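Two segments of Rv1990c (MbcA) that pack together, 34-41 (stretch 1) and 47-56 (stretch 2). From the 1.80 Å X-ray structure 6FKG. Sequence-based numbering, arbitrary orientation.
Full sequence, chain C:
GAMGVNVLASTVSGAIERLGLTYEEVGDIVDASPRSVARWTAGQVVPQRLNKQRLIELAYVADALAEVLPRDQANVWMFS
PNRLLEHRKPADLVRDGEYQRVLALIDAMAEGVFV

Stretch 1, residues 34-41: PRSVARWT
Stretch 2 (47-56) PQRLNKQRLI

The most unusual feature of this contact is that one face of a single indole carries two leucine methyl groups, while no direct hydrogen bond joins the two stretches. Leu-55 CD1 lies 3.6 Å from the centroid of the Trp-40 six-membered ring, 18° off the ring normal; Leu-50 CD2 lies 4.1 Å from the centroid of the five-membered ring of Trp-40, 24° off the normal. Both positions satisfy CH-pi geometry, in which weakly polarized C-H groups meet the electron-rich ring face. Within these two residue pairs the closest atoms are Trp-40 CE3 to Leu-55 CD1 at 3.5 Å and Trp-40 CD1 to Leu-50 CD2 at 3.8 Å.

Stretch 1 is helical, with phi/psi near -64/-42 from Pro-34 through Trp-40. Its i to i+4 bonds include Ala-38 N to Pro-34 O at 3.0 Å and Trp-40 N to Ser-36 O at 2.9 Å. Stretch 2 begins as an irregular segment: Gln-48 (-77/168), Arg-49 (-57/127) and Leu-50 (-159/126) are extended, and Asn-51 (-88/96) leads into a helix that starts at Lys-52 and continues beyond Ile-56. Asn-51 is the N-cap, its chi1 at -167° (t) and chi2 at -32°; Arg-54 N donates to Asn-51 OD1 at 3.2 Å with an N-H...acceptor angle of 154°, so the side chain serves an amide of the first helical turn. Leu-55 N to Asn-51 O, 3.2 Å, and Ile-56 N to Lys-52 O, 3.0 Å, carry the helix onward.

The register is set by Ser-36 and Gln-48, whose CA atoms are 6.9 Å apart. From there the contacts advance along both chains in the same sense, from Gln-48 beside Arg-35 and Ser-36 to Leu-55 beside Trp-40, and the two stretches together bury 440 Å².

Trp-40 has chi1 -169° (t) and chi2 95°, and its CA-to-CB bond points toward stretch 2. The CA-to-CB bonds of Leu-50 (chi1 -180°, t; chi2 136°, between wells) and Leu-55 (chi1 -97°, between wells; chi2 -178°, t) also point toward stretch 1. Leu-50 CD2 lies over the Trp-40 ring; Leu-50 CD1 is 4.3 Å from Val-37 CG2 and 3.8 Å from Ser-36 O, and it also stays close to the tryptophan, 4.1 Å from Trp-40 CB. Val-37 is t at chi1 (172°). The extended, all-t side chain of Lys-52 passes obliquely by the indole, with its CG 4.3 Å from Trp-40 CZ2.

At the other end the contact becomes polar. Ser-36 (chi1 -69°, m) places OG 3.6 Å from Gln-48 CB, a van der Waals approach. A water bridges the stretches: its O atom lies 2.8 Å from Ser-36 OG and 2.7 Å from Arg-49 O, to which the water donates. Arg-35 (chi1 180°, t; chi2 167°, t; chi3 66°, p) brings NH2 to 3.4 Å from Gln-48 NE2. These are two donors and form no hydrogen bond; each is satisfied elsewhere in the structure. Gln-48 adopts chi1 -62° (m), chi2 87° (p) and chi3 -4°.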

# COMPACT_ATOMS: atom_id res chain seq x y z
N PRO C 34 -14.82 1.90 -29.85
CA PRO C 34 -14.43 1.37 -31.16
C PRO C 34 -14.07 2.48 -32.16
O PRO C 34 -13.11 2.32 -32.93
CB PRO C 34 -15.68 0.60 -31.61
CG PRO C 34 -16.33 0.20 -30.33
CD PRO C 34 -16.11 1.35 -29.39
N ARG C 35 -14.80 3.59 -32.14
CA ARG C 35 -14.49 4.70 -33.04
C ARG C 35 -13.11 5.28 -32.75
O ARG C 35 -12.37 5.63 -33.66
CB ARG C 35 -15.54 5.81 -32.96
CG ARG C 35 -15.22 6.97 -33.90
CD ARG C 35 -16.37 7.94 -34.07
NE ARG C 35 -16.69 8.65 -32.84
CZ ARG C 35 -16.19 9.83 -32.49
NH1 ARG C 35 -15.33 10.45 -33.29
NH2 ARG C 35 -16.54 10.39 -31.35
N SER C 36 -12.77 5.40 -31.46
CA SER C 36 -11.46 5.92 -31.08
C SER C 36 -10.33 5.02 -31.58
O SER C 36 -9.27 5.50 -32.00
CB SER C 36 -11.39 6.11 -29.56
OG SER C 36 -12.24 7.18 -29.16
N VAL C 37 -10.54 3.70 -31.53
CA VAL C 37 -9.52 2.77 -32.03
C VAL C 37 -9.39 2.88 -33.54
O VAL C 37 -8.28 2.90 -34.08
CB VAL C 37 -9.84 1.31 -31.63
CG1 VAL C 37 -8.89 0.34 -32.33
CG2 VAL C 37 -9.78 1.14 -30.13
N ALA C 38 -10.53 2.96 -34.23
CA ALA C 38 -10.53 3.06 -35.68
C ALA C 38 -9.80 4.32 -36.13
O ALA C 38 -9.00 4.28 -37.07
CB ALA C 38 -11.96 3.05 -36.23
N ARG C 39 -10.08 5.44 -35.46
CA ARG C 39 -9.45 6.72 -35.78
C ARG C 39 -7.95 6.72 -35.47
O ARG C 39 -7.15 7.19 -36.28
CB ARG C 39 -10.13 7.87 -35.03
CG ARG C 39 -11.49 8.24 -35.62
CD ARG C 39 -12.11 9.46 -34.91
NE ARG C 39 -11.23 10.63 -34.92
CZ ARG C 39 -11.12 11.49 -35.94
NH1 ARG C 39 -11.82 11.31 -37.05
NH2 ARG C 39 -10.29 12.52 -35.84
N TRP C 40 -7.58 6.20 -34.30
CA TRP C 40 -6.18 6.12 -33.90
C TRP C 40 -5.38 5.32 -34.92
O TRP C 40 -4.33 5.76 -35.38
CB TRP C 40 -6.04 5.51 -32.51
CG TRP C 40 -4.66 5.65 -31.94
CD1 TRP C 40 -4.21 6.63 -31.09
CD2 TRP C 40 -3.54 4.78 -32.18
NE1 TRP C 40 -2.89 6.42 -30.79
CE2 TRP C 40 -2.45 5.30 -31.45
CE3 TRP C 40 -3.36 3.63 -32.94
CZ2 TRP C 40 -1.19 4.69 -31.46
CZ3 TRP C 40 -2.11 3.02 -32.94
CH2 TRP C 40 -1.05 3.56 -32.21
N THR C 41 -5.89 4.15 -35.29
CA THR C 41 -5.18 3.29 -36.23
C THR C 41 -5.18 3.87 -37.64
O THR C 41 -4.38 3.46 -38.49
CB THR C 41 -5.79 1.87 -36.28
OG1 THR C 41 -7.20 1.95 -36.50
CG2 THR C 41 -5.52 1.14 -34.98
N PRO C 47 -9.11 12.83 -29.28
CA PRO C 47 -9.09 13.52 -27.98
C PRO C 47 -9.69 12.68 -26.86
O PRO C 47 -9.49 13.00 -25.69
CB PRO C 47 -9.95 14.76 -28.25
CG PRO C 47 -10.92 14.29 -29.30
CD PRO C 47 -10.12 13.39 -30.19
N GLN C 48 -10.41 11.61 -27.22
CA GLN C 48 -11.07 10.77 -26.22
C GLN C 48 -10.08 9.85 -25.53
O GLN C 48 -8.93 9.70 -25.98
CB GLN C 48 -12.18 9.93 -26.87
CG GLN C 48 -13.31 10.75 -27.49
CD GLN C 48 -13.03 11.16 -28.92
OE1 GLN C 48 -11.95 10.89 -29.45
NE2 GLN C 48 -14.00 11.82 -29.55
N ARG C 49 -10.53 9.23 -24.44
CA ARG C 49 -9.74 8.25 -23.68
C ARG C 49 -9.27 7.08 -24.54
O ARG C 49 -10.07 6.42 -25.20
CB ARG C 49 -10.55 7.72 -22.49
CG ARG C 49 -11.97 7.31 -22.85
CD ARG C 49 -12.70 6.66 -21.68
NE ARG C 49 -12.61 5.20 -21.71
CZ ARG C 49 -13.40 4.40 -22.43
NH1 ARG C 49 -14.35 4.92 -23.20
NH2 ARG C 49 -13.24 3.09 -22.39
N LEU C 50 -7.97 6.82 -24.50
CA LEU C 50 -7.41 5.66 -25.20
C LEU C 50 -6.05 5.31 -24.61
O LEU C 50 -5.17 6.16 -24.53
CB LEU C 50 -7.27 5.93 -26.69
CG LEU C 50 -6.70 4.76 -27.49
CD1 LEU C 50 -7.47 4.54 -28.78
CD2 LEU C 50 -5.22 4.98 -27.78
N ASN C 51 -5.90 4.06 -24.20
CA ASN C 51 -4.64 3.65 -23.58
C ASN C 51 -3.66 3.20 -24.65
O ASN C 51 -3.69 2.05 -25.10
CB ASN C 51 -4.88 2.54 -22.54
CG ASN C 51 -3.67 2.31 -21.66
OD1 ASN C 51 -2.53 2.49 -22.10
ND2 ASN C 51 -3.90 1.94 -20.41
N LYS C 52 -2.79 4.11 -25.07
CA LYS C 52 -1.82 3.82 -26.11
C LYS C 52 -0.84 2.71 -25.71
O LYS C 52 -0.45 1.89 -26.54
CB LYS C 52 -1.04 5.08 -26.47
CG LYS C 52 0.14 4.84 -27.39
CD LYS C 52 0.83 6.16 -27.73
CE LYS C 52 2.21 5.93 -28.34
NZ LYS C 52 2.88 7.22 -28.59
N GLN C 53 -0.44 2.69 -24.45
CA GLN C 53 0.43 1.64 -23.96
C GLN C 53 -0.19 0.26 -24.19
O GLN C 53 0.49 -0.67 -24.62
CB GLN C 53 0.73 1.84 -22.47
CG GLN C 53 1.70 0.81 -21.89
CD GLN C 53 1.70 0.77 -20.36
OE1 GLN C 53 1.59 1.80 -19.70
NE2 GLN C 53 1.81 -0.44 -19.80
N ARG C 54 -1.49 0.13 -23.93
CA ARG C 54 -2.16 -1.15 -24.13
C ARG C 54 -2.27 -1.52 -25.61
O ARG C 54 -2.16 -2.70 -25.95
CB ARG C 54 -3.56 -1.14 -23.50
CG ARG C 54 -3.56 -1.14 -21.99
CD ARG C 54 -3.13 -2.48 -21.41
NE ARG C 54 -3.21 -2.40 -19.95
CZ ARG C 54 -2.21 -2.02 -19.17
NH1 ARG C 54 -1.02 -1.72 -19.69
NH2 ARG C 54 -2.40 -1.95 -17.86
N LEU C 55 -2.49 -0.54 -26.48
CA LEU C 55 -2.52 -0.80 -27.92
C LEU C 55 -1.19 -1.38 -28.40
O LEU C 55 -1.15 -2.32 -29.19
CB LEU C 55 -2.84 0.47 -28.71
CG LEU C 55 -4.26 0.80 -29.16
CD1 LEU C 55 -4.22 2.08 -29.95
CD2 LEU C 55 -4.85 -0.33 -30.00
N ILE C 56 -0.10 -0.81 -27.90
CA ILE C 56 1.21 -1.29 -28.30
C ILE C 56 1.45 -2.69 -27.76
O ILE C 56 1.97 -3.56 -28.47
CB ILE C 56 2.32 -0.34 -27.83
CG1 ILE C 56 2.17 1.00 -28.55
CG2 ILE C 56 3.69 -0.96 -28.07
CD1 ILE C 56 2.93 2.13 -27.90
O HOH W 1 -12.49 6.39 -26.50